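Local coordinates for protein phiAB6 tailspike (Unidentified phage, PDB 5JS4) that probably binds and cleaves the exopolysaccharide of Acinetobacter baumannii as the trimeric, beta-helical tailspike of a bacteriophage, at residues A[385-390]-A[413-418]; A[437-442]-A[459-464]; A[634-639]-A[703-708]; A[654-659]-A[696-701]. All blocks are in the same frame, centred on the assembly; numbering follows the deposited sequence.

Contact 1. Residues A[385-390]-A[413-418]; sequences FNFTNA and GTFHNI
Phe415 touches the rings of both Phe385 and Phe387, which stand along the neighbouring parallel strand on the apolar face, and here the packing is dense. Its CD1 presses on Phe387 CB at 3.6 Å, while CE1 reaches Phe385 CE1 at 3.9 Å. Both Phe385 and Phe387 carry CG anti to the backbone N (chi1 near 180°), whereas that of Phe415 sits beside its own N, and the ring planes end up inclined by 35° in each pair. Farther along, Ile418 CD1 meets Phe387 CD1 at 3.5 Å. The strands are successive coils of a right-handed parallel beta-helix of the pectate lyase-like family, in exact register from Phe385 with Gly413 to Ala390 with Ile418, and this aromatic cluster lies in its interior. The other face is polar and, at Thr388 and His416, partly open to solvent. Asn386 ND2 gives a hydrogen bond to Thr414 OG1 (2.8 Å), an oxygen lying near the amide plane of Asn386, and a water links that OG1 to Phe387 O. At the corner Asn389 lies alongside Asn417, their amide planes 73° apart; ND2 donates to Thr388 OG1 (2.7 Å), in the amide plane, and only weakly to Asn417 OD1. Asn389 and Asn417 also pack on Asn386 and Thr414 of a neighbouring subunit.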
# COMPACT_ATOMS: atom_id res chain seq x y z
N PHE A 385 -18.35 -2.12 4.52
CA PHE A 385 -18.21 -2.77 5.82
C PHE A 385 -16.78 -2.54 6.32
O PHE A 385 -15.83 -3.06 5.74
CB PHE A 385 -18.49 -4.27 5.66
CG PHE A 385 -18.55 -5.03 6.96
CD1 PHE A 385 -17.39 -5.53 7.54
CD2 PHE A 385 -19.77 -5.30 7.57
CE1 PHE A 385 -17.44 -6.26 8.72
CE2 PHE A 385 -19.83 -6.02 8.75
CZ PHE A 385 -18.67 -6.51 9.32
N ASN A 386 -16.64 -1.76 7.39
CA ASN A 386 -15.33 -1.36 7.88
C ASN A 386 -15.07 -1.92 9.27
O ASN A 386 -15.86 -1.71 10.19
CB ASN A 386 -15.22 0.16 7.86
CG ASN A 386 -15.45 0.73 6.47
OD1 ASN A 386 -16.33 1.57 6.28
ND2 ASN A 386 -14.69 0.26 5.50
N PHE A 387 -13.95 -2.62 9.40
CA PHE A 387 -13.61 -3.39 10.59
C PHE A 387 -12.15 -3.10 10.94
O PHE A 387 -11.26 -3.36 10.13
CB PHE A 387 -13.80 -4.88 10.27
CG PHE A 387 -13.79 -5.78 11.48
CD1 PHE A 387 -12.60 -6.12 12.10
CD2 PHE A 387 -14.97 -6.31 11.97
CE1 PHE A 387 -12.60 -6.96 13.21
CE2 PHE A 387 -14.97 -7.15 13.06
CZ PHE A 387 -13.78 -7.48 13.69
N THR A 388 -11.89 -2.57 12.13
CA THR A 388 -10.52 -2.24 12.51
C THR A 388 -10.26 -2.32 14.01
O THR A 388 -11.17 -2.14 14.82
CB THR A 388 -10.10 -0.84 11.99
OG1 THR A 388 -8.67 -0.69 12.07
CG2 THR A 388 -10.79 0.28 12.77
N ASN A 389 -9.00 -2.57 14.37
CA ASN A 389 -8.53 -2.48 15.75
C ASN A 389 -9.29 -3.43 16.66
O ASN A 389 -10.08 -3.02 17.51
CB ASN A 389 -8.59 -1.03 16.28
CG ASN A 389 -7.50 -0.15 15.69
OD1 ASN A 389 -6.66 0.40 16.41
ND2 ASN A 389 -7.50 -0.02 14.37
N ALA A 390 -9.05 -4.72 16.44
CA ALA A 390 -9.77 -5.77 17.13
C ALA A 390 -8.81 -6.83 17.63
O ALA A 390 -7.92 -7.25 16.90
CB ALA A 390 -10.80 -6.39 16.21
N GLY A 413 -15.23 -4.40 1.71
CA GLY A 413 -15.04 -4.56 3.14
C GLY A 413 -13.59 -4.33 3.49
O GLY A 413 -12.70 -4.75 2.75
N THR A 414 -13.33 -3.64 4.60
CA THR A 414 -11.97 -3.39 5.05
C THR A 414 -11.74 -4.06 6.41
O THR A 414 -12.60 -4.01 7.29
CB THR A 414 -11.64 -1.89 5.13
OG1 THR A 414 -12.45 -1.26 6.12
CG2 THR A 414 -11.88 -1.22 3.77
N PHE A 415 -10.57 -4.67 6.54
CA PHE A 415 -10.21 -5.45 7.72
C PHE A 415 -8.78 -5.09 8.10
O PHE A 415 -7.84 -5.58 7.48
CB PHE A 415 -10.37 -6.94 7.43
CG PHE A 415 -11.79 -7.33 7.14
CD1 PHE A 415 -12.67 -7.59 8.18
CD2 PHE A 415 -12.25 -7.38 5.84
CE1 PHE A 415 -13.99 -7.94 7.91
CE2 PHE A 415 -13.57 -7.71 5.57
CZ PHE A 415 -14.43 -7.99 6.61
N HIS A 416 -8.63 -4.22 9.09
CA HIS A 416 -7.33 -3.67 9.46
C HIS A 416 -7.03 -3.84 10.94
O HIS A 416 -7.94 -3.79 11.76
CB HIS A 416 -7.26 -2.17 9.17
CG HIS A 416 -7.40 -1.81 7.72
ND1 HIS A 416 -7.77 -0.56 7.30
CD2 HIS A 416 -7.22 -2.55 6.60
CE1 HIS A 416 -7.81 -0.53 5.98
NE2 HIS A 416 -7.48 -1.72 5.53
N ASN A 417 -5.76 -4.00 11.27
CA ASN A 417 -5.31 -3.99 12.67
C ASN A 417 -6.06 -5.02 13.51
O ASN A 417 -6.63 -4.68 14.55
CB ASN A 417 -5.48 -2.59 13.30
CG ASN A 417 -4.76 -1.47 12.54
OD1 ASN A 417 -5.06 -0.29 12.74
ND2 ASN A 417 -3.80 -1.83 11.70
N ILE A 418 -6.08 -6.26 13.04
CA ILE A 418 -6.76 -7.34 13.76
C ILE A 418 -5.75 -8.37 14.24
O ILE A 418 -4.94 -8.86 13.46
CB ILE A 418 -7.82 -8.06 12.90
CG1 ILE A 418 -8.74 -7.06 12.20
CG2 ILE A 418 -8.64 -9.00 13.78
CD1 ILE A 418 -9.65 -7.68 11.16
O HOH W 1 -11.07 -1.00 8.40
O HOH W 2 -4.93 2.34 14.82

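Contact 2. Residues A[437-442]-A[459-464]; sequences CDFDNI and CGFGKF
Phe439 and Phe461 run side by side in the same direction, their ring planes only 6° apart but slid so far that the rings barely overlap. CD1 of Phe439 comes within 3.3 Å of Phe461 CE1, and the Phe439 ring meets Gly460 O at its edge. Both phenylalanines hold CG beside the backbone N (chi1 near -60°), which gives the two rings their common heading. Phe464 is turned differently: CZ at its edge touches Phe439 CB at 3.7 Å, while Ile442 CB lies over one face in a CH-pi contact, 4.1 Å from the ring centroid. These inward-facing groups belong to consecutive coils of the parallel beta-helix, and Phe415 on the preceding coil extends the row of rings. Beside the break in the strand at Gly462, the Asp440 carboxylate takes part in the pairing: its OD1 accepts Lys463 N at 3.0 Å, on the anti side and 28° out of the carboxylate plane. Beyond it, Lys463 O accepts a sound bond from Ile442 N (3.1 Å) and a weak one from Asn441 N. The lysine's NZ turns away to His458 O of a neighbouring subunit. At the other end, Cys437 N donates to Cys459 SG over 3.5 Å.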
# COMPACT_ATOMS: atom_id res chain seq x y z
N CYS A 437 -12.15 -6.22 -1.43
CA CYS A 437 -11.97 -6.03 0.00
C CYS A 437 -10.49 -5.81 0.30
O CYS A 437 -9.63 -6.18 -0.49
CB CYS A 437 -12.50 -7.24 0.77
SG CYS A 437 -14.30 -7.41 0.70
N ASP A 438 -10.21 -5.21 1.46
CA ASP A 438 -8.86 -4.84 1.85
C ASP A 438 -8.54 -5.44 3.22
O ASP A 438 -9.34 -5.35 4.14
CB ASP A 438 -8.74 -3.32 1.92
CG ASP A 438 -7.30 -2.85 1.94
OD1 ASP A 438 -6.53 -3.27 1.06
OD2 ASP A 438 -6.95 -2.03 2.82
N PHE A 439 -7.36 -6.05 3.32
CA PHE A 439 -6.89 -6.69 4.54
C PHE A 439 -5.48 -6.19 4.81
O PHE A 439 -4.62 -6.28 3.93
CB PHE A 439 -6.86 -8.21 4.36
CG PHE A 439 -8.17 -8.81 3.93
CD1 PHE A 439 -8.55 -8.80 2.60
CD2 PHE A 439 -9.02 -9.39 4.87
CE1 PHE A 439 -9.76 -9.37 2.20
CE2 PHE A 439 -10.22 -9.96 4.48
CZ PHE A 439 -10.59 -9.94 3.15
N ASP A 440 -5.22 -5.65 6.00
CA ASP A 440 -3.91 -5.05 6.29
C ASP A 440 -3.59 -5.07 7.78
O ASP A 440 -4.46 -4.82 8.61
CB ASP A 440 -3.89 -3.60 5.77
CG ASP A 440 -2.47 -3.07 5.50
OD1 ASP A 440 -1.47 -3.78 5.73
OD2 ASP A 440 -2.37 -1.91 5.03
N ASN A 441 -2.33 -5.34 8.09
CA ASN A 441 -1.83 -5.34 9.47
C ASN A 441 -2.63 -6.29 10.34
O ASN A 441 -3.20 -5.92 11.37
CB ASN A 441 -1.83 -3.91 10.02
CG ASN A 441 -0.92 -2.99 9.23
OD1 ASN A 441 -1.32 -1.90 8.81
ND2 ASN A 441 0.31 -3.44 9.00
N ILE A 442 -2.63 -7.55 9.89
CA ILE A 442 -3.35 -8.62 10.55
C ILE A 442 -2.33 -9.60 11.12
O ILE A 442 -1.27 -9.83 10.53
CB ILE A 442 -4.32 -9.30 9.56
CG1 ILE A 442 -5.50 -8.35 9.30
CG2 ILE A 442 -4.81 -10.64 10.09
CD1 ILE A 442 -6.40 -8.78 8.16
N CYS A 459 -8.94 -8.21 -4.48
CA CYS A 459 -8.77 -7.80 -3.10
C CYS A 459 -7.35 -7.32 -2.87
O CYS A 459 -6.44 -7.68 -3.62
CB CYS A 459 -9.08 -8.96 -2.15
SG CYS A 459 -10.83 -9.40 -2.08
N GLY A 460 -7.18 -6.50 -1.84
CA GLY A 460 -5.88 -6.03 -1.41
C GLY A 460 -5.47 -6.72 -0.13
O GLY A 460 -6.27 -6.85 0.80
N PHE A 461 -4.23 -7.18 -0.09
CA PHE A 461 -3.64 -7.79 1.09
C PHE A 461 -2.34 -7.08 1.41
O PHE A 461 -1.43 -7.02 0.57
CB PHE A 461 -3.41 -9.28 0.86
CG PHE A 461 -4.67 -10.05 0.65
CD1 PHE A 461 -5.38 -10.55 1.74
CD2 PHE A 461 -5.17 -10.26 -0.62
CE1 PHE A 461 -6.55 -11.25 1.55
CE2 PHE A 461 -6.34 -10.96 -0.82
CZ PHE A 461 -7.04 -11.46 0.27
N GLY A 462 -2.26 -6.53 2.61
CA GLY A 462 -1.08 -5.83 3.08
C GLY A 462 -0.25 -6.73 3.97
O GLY A 462 -0.00 -7.89 3.64
N LYS A 463 0.17 -6.19 5.11
CA LYS A 463 1.06 -6.90 6.01
C LYS A 463 0.31 -7.93 6.85
O LYS A 463 -0.73 -7.62 7.43
CB LYS A 463 1.80 -5.92 6.92
CG LYS A 463 2.70 -4.98 6.15
CD LYS A 463 3.57 -4.12 7.05
CE LYS A 463 4.60 -4.92 7.83
NZ LYS A 463 5.51 -5.72 6.96
N PHE A 464 0.85 -9.15 6.88
CA PHE A 464 0.36 -10.22 7.72
C PHE A 464 1.52 -10.78 8.53
O PHE A 464 2.62 -10.95 7.99
CB PHE A 464 -0.25 -11.36 6.89
CG PHE A 464 -1.66 -11.09 6.44
CD1 PHE A 464 -1.92 -10.14 5.47
CD2 PHE A 464 -2.73 -11.81 6.97
CE1 PHE A 464 -3.22 -9.89 5.05
CE2 PHE A 464 -4.03 -11.57 6.55
CZ PHE A 464 -4.27 -10.61 5.59

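Contact 3. Residues A[634-639]-A[703-708]; sequences TGVYRV and NALVDP
Thr634 opens the contact by laying its carbonyl O against Leu705 CB (3.4 Å), while its methyl CG2 stands near Asp707 OD2. The side chains of Thr634 and Asp707 cross at about a right angle, and a water joins Thr634 OG1 to that same OD2, which also forms a salt bridge with Lys631. Gly635 comes next, with a positive phi and its CA only 3.1 Å from Val706 O in a C-H...O contact. Its N-H gives an almost straight hydrogen bond to Asp707 OD1 (2.8 Å, 170° at the hydrogen), approaching from above the carboxylate plane. A chi1 of -71° sets the carboxylate of Asp707 opposite its own carbonyl carbon and brings this oxygen back to the first segment. Val636 contributes little, a distant touch of CG2 on Leu705 CD2. Tyr637 then reaches across with its hydroxyl, which lies 2.6 Å from Asp707 OD1; the ring and carboxylate planes are 83° apart. A water in the plane of the ring also ties OH to Pro708 O, and Tyr637 CE1 lies 4.0 Å from Pro708 CD. The ring also meets those of Tyr614 and Phe711 edge-to-face. Asp707 thus links the turn between antiparallel strands 627-633 and 636-641, a beta hairpin, to the loop that leads from strand 690-699 into strand 708-715 in the mainly beta C-terminal region of the tailspike.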
# COMPACT_ATOMS: atom_id res chain seq x y z
N THR A 634 25.56 -25.39 -64.70
CA THR A 634 26.80 -25.91 -64.13
C THR A 634 27.60 -24.79 -63.48
O THR A 634 27.96 -23.81 -64.13
CB THR A 634 27.67 -26.60 -65.20
OG1 THR A 634 26.91 -27.65 -65.82
CG2 THR A 634 28.93 -27.20 -64.58
N GLY A 635 27.83 -24.92 -62.18
CA GLY A 635 28.62 -23.96 -61.42
C GLY A 635 27.95 -22.64 -61.11
O GLY A 635 28.60 -21.77 -60.52
N VAL A 636 26.68 -22.47 -61.47
CA VAL A 636 25.99 -21.19 -61.28
C VAL A 636 24.74 -21.39 -60.45
O VAL A 636 23.85 -22.17 -60.81
CB VAL A 636 25.60 -20.55 -62.63
CG1 VAL A 636 25.00 -19.17 -62.40
CG2 VAL A 636 26.81 -20.46 -63.55
N TYR A 637 24.68 -20.69 -59.32
CA TYR A 637 23.61 -20.83 -58.34
C TYR A 637 22.96 -19.48 -58.09
O TYR A 637 23.65 -18.47 -58.05
CB TYR A 637 24.18 -21.42 -57.04
CG TYR A 637 24.68 -22.81 -57.28
CD1 TYR A 637 25.91 -23.03 -57.89
CD2 TYR A 637 23.89 -23.91 -56.98
CE1 TYR A 637 26.35 -24.31 -58.17
CE2 TYR A 637 24.33 -25.19 -57.25
CZ TYR A 637 25.55 -25.39 -57.85
OH TYR A 637 25.99 -26.66 -58.13
N ARG A 638 21.64 -19.47 -57.94
CA ARG A 638 20.92 -18.25 -57.59
C ARG A 638 20.48 -18.31 -56.14
O ARG A 638 19.80 -19.25 -55.74
CB ARG A 638 19.67 -18.07 -58.46
CG ARG A 638 19.94 -17.87 -59.94
CD ARG A 638 18.71 -17.32 -60.65
NE ARG A 638 17.56 -18.21 -60.52
CZ ARG A 638 17.24 -19.19 -61.36
NH1 ARG A 638 17.99 -19.45 -62.43
NH2 ARG A 638 16.16 -19.93 -61.13
N VAL A 639 20.89 -17.31 -55.36
CA VAL A 639 20.32 -17.04 -54.06
C VAL A 639 19.17 -16.08 -54.35
O VAL A 639 19.38 -14.87 -54.53
CB VAL A 639 21.35 -16.42 -53.09
CG1 VAL A 639 20.73 -16.21 -51.71
CG2 VAL A 639 22.59 -17.30 -52.99
N ASN A 703 39.86 -23.23 -63.49
CA ASN A 703 38.92 -22.14 -63.76
C ASN A 703 37.68 -22.60 -64.55
O ASN A 703 37.03 -21.79 -65.22
CB ASN A 703 39.62 -20.96 -64.47
CG ASN A 703 38.92 -19.63 -64.22
OD1 ASN A 703 38.45 -19.35 -63.12
ND2 ASN A 703 38.85 -18.80 -65.25
N ALA A 704 37.35 -23.89 -64.45
CA ALA A 704 36.15 -24.43 -65.07
C ALA A 704 35.00 -24.47 -64.06
O ALA A 704 35.21 -24.81 -62.90
CB ALA A 704 36.41 -25.82 -65.61
N LEU A 705 33.80 -24.15 -64.53
CA LEU A 705 32.62 -24.18 -63.67
C LEU A 705 32.38 -25.59 -63.12
O LEU A 705 32.47 -26.57 -63.86
CB LEU A 705 31.39 -23.68 -64.44
CG LEU A 705 31.43 -22.17 -64.72
CD1 LEU A 705 30.50 -21.80 -65.86
CD2 LEU A 705 31.08 -21.38 -63.46
N VAL A 706 32.11 -25.67 -61.82
CA VAL A 706 31.91 -26.94 -61.12
C VAL A 706 30.76 -26.83 -60.13
O VAL A 706 30.48 -25.75 -59.63
CB VAL A 706 33.16 -27.40 -60.33
CG1 VAL A 706 34.28 -27.78 -61.27
CG2 VAL A 706 33.61 -26.34 -59.33
N ASP A 707 30.12 -27.96 -59.84
CA ASP A 707 28.96 -28.00 -58.95
C ASP A 707 29.29 -28.61 -57.59
O ASP A 707 29.47 -29.82 -57.49
CB ASP A 707 27.84 -28.82 -59.60
CG ASP A 707 27.22 -28.12 -60.78
OD1 ASP A 707 26.83 -26.95 -60.61
OD2 ASP A 707 27.13 -28.73 -61.86
N PRO A 708 29.32 -27.79 -56.53
CA PRO A 708 29.40 -28.39 -55.21
C PRO A 708 28.15 -29.20 -54.89
O PRO A 708 27.09 -28.95 -55.47
CB PRO A 708 29.49 -27.18 -54.27
CG PRO A 708 29.93 -26.04 -55.13
CD PRO A 708 29.33 -26.32 -56.47
O HOH W 3 25.43 -29.51 -64.56
O HOH W 4 24.83 -28.96 -57.30

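Contact 4. Residues A[654-659]-A[696-701]; sequences IVVGSP and VFWRDS
Trp698 and Val656 approach from opposite directions, and the indole makes most of the contact. From CB, where a chi1 of -72° turns the indole away from its own carbonyl carbon, the side chain of Trp698 carries its six-membered ring across to the 654-659 segment. CZ2 on the far ring is met first, by Val656 CG1 at 3.5 Å. The next atom, CH2, points at Gly657 O, also 3.5 Å away and lying in the ring plane at the edge. CZ3 then rests against Pro659 CG at 3.8 Å. The proline covers one face: its CB stands 4.2 Å from the centroid of the six-membered ring and 20° off the normal, a CH-pi contact. Over the opposite face, toward the rim, sits Val696 CG1 of the same strand as the tryptophan. Val696 also meets Val656 tip to tip, CG2 to CG2 at 4.1 Å. Outside the two segments, Phe711 meets the indole edge-to-face, and Ser658 of a neighbouring subunit packs on Val656. No hydrogen bond crosses between the segments, so strands 654-661 and 690-699, which belong to different sheets, are held together here by dispersion and shape, with the carbonyl of Gly657 facing the weakly positive C-H edge of the indole.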
# COMPACT_ATOMS: atom_id res chain seq x y z
N ILE A 654 28.08 -9.75 -48.04
CA ILE A 654 27.95 -11.11 -48.57
C ILE A 654 29.20 -11.93 -48.32
O ILE A 654 30.31 -11.53 -48.68
CB ILE A 654 27.66 -11.13 -50.09
CG1 ILE A 654 26.36 -10.38 -50.38
CG2 ILE A 654 27.57 -12.57 -50.60
CD1 ILE A 654 26.07 -10.17 -51.85
N VAL A 655 29.00 -13.08 -47.70
CA VAL A 655 30.06 -14.04 -47.46
C VAL A 655 29.59 -15.38 -48.00
O VAL A 655 28.49 -15.83 -47.68
CB VAL A 655 30.37 -14.15 -45.95
CG1 VAL A 655 31.38 -15.26 -45.69
CG2 VAL A 655 30.87 -12.82 -45.42
N VAL A 656 30.40 -16.02 -48.82
CA VAL A 656 30.12 -17.37 -49.27
C VAL A 656 30.97 -18.34 -48.47
O VAL A 656 32.15 -18.08 -48.19
CB VAL A 656 30.34 -17.53 -50.79
CG1 VAL A 656 30.25 -18.98 -51.23
CG2 VAL A 656 29.30 -16.71 -51.54
N GLY A 657 30.36 -19.44 -48.07
CA GLY A 657 30.99 -20.43 -47.22
C GLY A 657 31.73 -21.50 -48.00
O GLY A 657 32.13 -21.30 -49.15
N SER A 658 31.89 -22.64 -47.35
CA SER A 658 32.83 -23.68 -47.76
C SER A 658 32.13 -24.75 -48.59
O SER A 658 31.07 -25.21 -48.21
CB SER A 658 33.36 -24.32 -46.49
OG SER A 658 33.81 -23.32 -45.60
N PRO A 659 32.73 -25.16 -49.73
CA PRO A 659 32.05 -26.17 -50.54
C PRO A 659 32.38 -27.61 -50.14
O PRO A 659 33.54 -27.94 -49.87
CB PRO A 659 32.59 -25.90 -51.94
CG PRO A 659 33.98 -25.42 -51.70
CD PRO A 659 33.92 -24.63 -50.42
N VAL A 696 25.98 -17.14 -57.18
CA VAL A 696 27.28 -17.65 -56.79
C VAL A 696 27.79 -18.53 -57.92
O VAL A 696 27.07 -19.42 -58.38
CB VAL A 696 27.20 -18.48 -55.50
CG1 VAL A 696 28.59 -18.96 -55.08
CG2 VAL A 696 26.55 -17.67 -54.39
N PHE A 697 29.02 -18.26 -58.36
CA PHE A 697 29.69 -19.02 -59.42
C PHE A 697 30.83 -19.78 -58.78
O PHE A 697 31.63 -19.19 -58.06
CB PHE A 697 30.27 -18.08 -60.47
CG PHE A 697 29.25 -17.30 -61.26
CD1 PHE A 697 28.53 -16.26 -60.67
CD2 PHE A 697 29.03 -17.58 -62.60
CE1 PHE A 697 27.60 -15.54 -61.40
CE2 PHE A 697 28.10 -16.86 -63.34
CZ PHE A 697 27.38 -15.84 -62.73
N TRP A 698 30.91 -21.08 -59.04
CA TRP A 698 31.96 -21.94 -58.49
C TRP A 698 32.84 -22.51 -59.59
O TRP A 698 32.33 -23.03 -60.58
CB TRP A 698 31.35 -23.12 -57.74
CG TRP A 698 30.70 -22.79 -56.43
CD1 TRP A 698 29.37 -22.71 -56.17
CD2 TRP A 698 31.37 -22.53 -55.20
NE1 TRP A 698 29.16 -22.41 -54.85
CE2 TRP A 698 30.38 -22.29 -54.23
CE3 TRP A 698 32.72 -22.47 -54.81
CZ2 TRP A 698 30.69 -22.01 -52.90
CZ3 TRP A 698 33.02 -22.18 -53.49
CH2 TRP A 698 32.02 -21.96 -52.55
N ARG A 699 34.15 -22.44 -59.40
CA ARG A 699 35.10 -22.95 -60.39
C ARG A 699 36.22 -23.77 -59.74
O ARG A 699 36.61 -23.52 -58.60
CB ARG A 699 35.70 -21.80 -61.20
CG ARG A 699 34.66 -21.05 -62.03
CD ARG A 699 35.27 -19.90 -62.80
NE ARG A 699 34.24 -19.12 -63.49
CZ ARG A 699 33.49 -18.18 -62.93
NH1 ARG A 699 33.63 -17.84 -61.66
NH2 ARG A 699 32.58 -17.54 -63.67
N ASP A 700 36.74 -24.74 -60.49
CA ASP A 700 37.87 -25.56 -60.03
C ASP A 700 39.20 -24.85 -60.29
O ASP A 700 39.22 -23.71 -60.76
CB ASP A 700 37.84 -26.96 -60.67
CG ASP A 700 37.97 -26.94 -62.19
OD1 ASP A 700 38.53 -25.98 -62.75
OD2 ASP A 700 37.52 -27.91 -62.83
N SER A 701 40.31 -25.52 -59.97
CA SER A 701 41.64 -24.92 -60.10
C SER A 701 42.05 -24.60 -61.54
O SER A 701 42.96 -23.79 -61.76
CB SER A 701 42.70 -25.82 -59.45
OG SER A 701 42.70 -27.10 -60.04

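Overall arrangement
Contacts 1 and 2 are neighbours in the beta-helix, their centres 9 Å apart, and follow one another along the chain. Strands 413-421 and 438-447 join them: His416 NE2 lies 2.8 Å from Asp438 OD2, and Phe415 N is 2.8 Å from Asp438 O. Contacts 3 and 4 form a second pair in the C-terminal region, with centres 8 Å apart; Gly635 O and Trp698 N, 2.8 Å apart, connect them, and both segments of contact 4 fall between those of contact 3 in sequence. The pairs are far apart, about 70 Å between the centres of contacts 2 and 4. Contacts 1, 2 and 4 all touch the third subunit. Malonic acid occupies three pockets, one including Tyr310 and Arg343, but none includes a residue of these contacts.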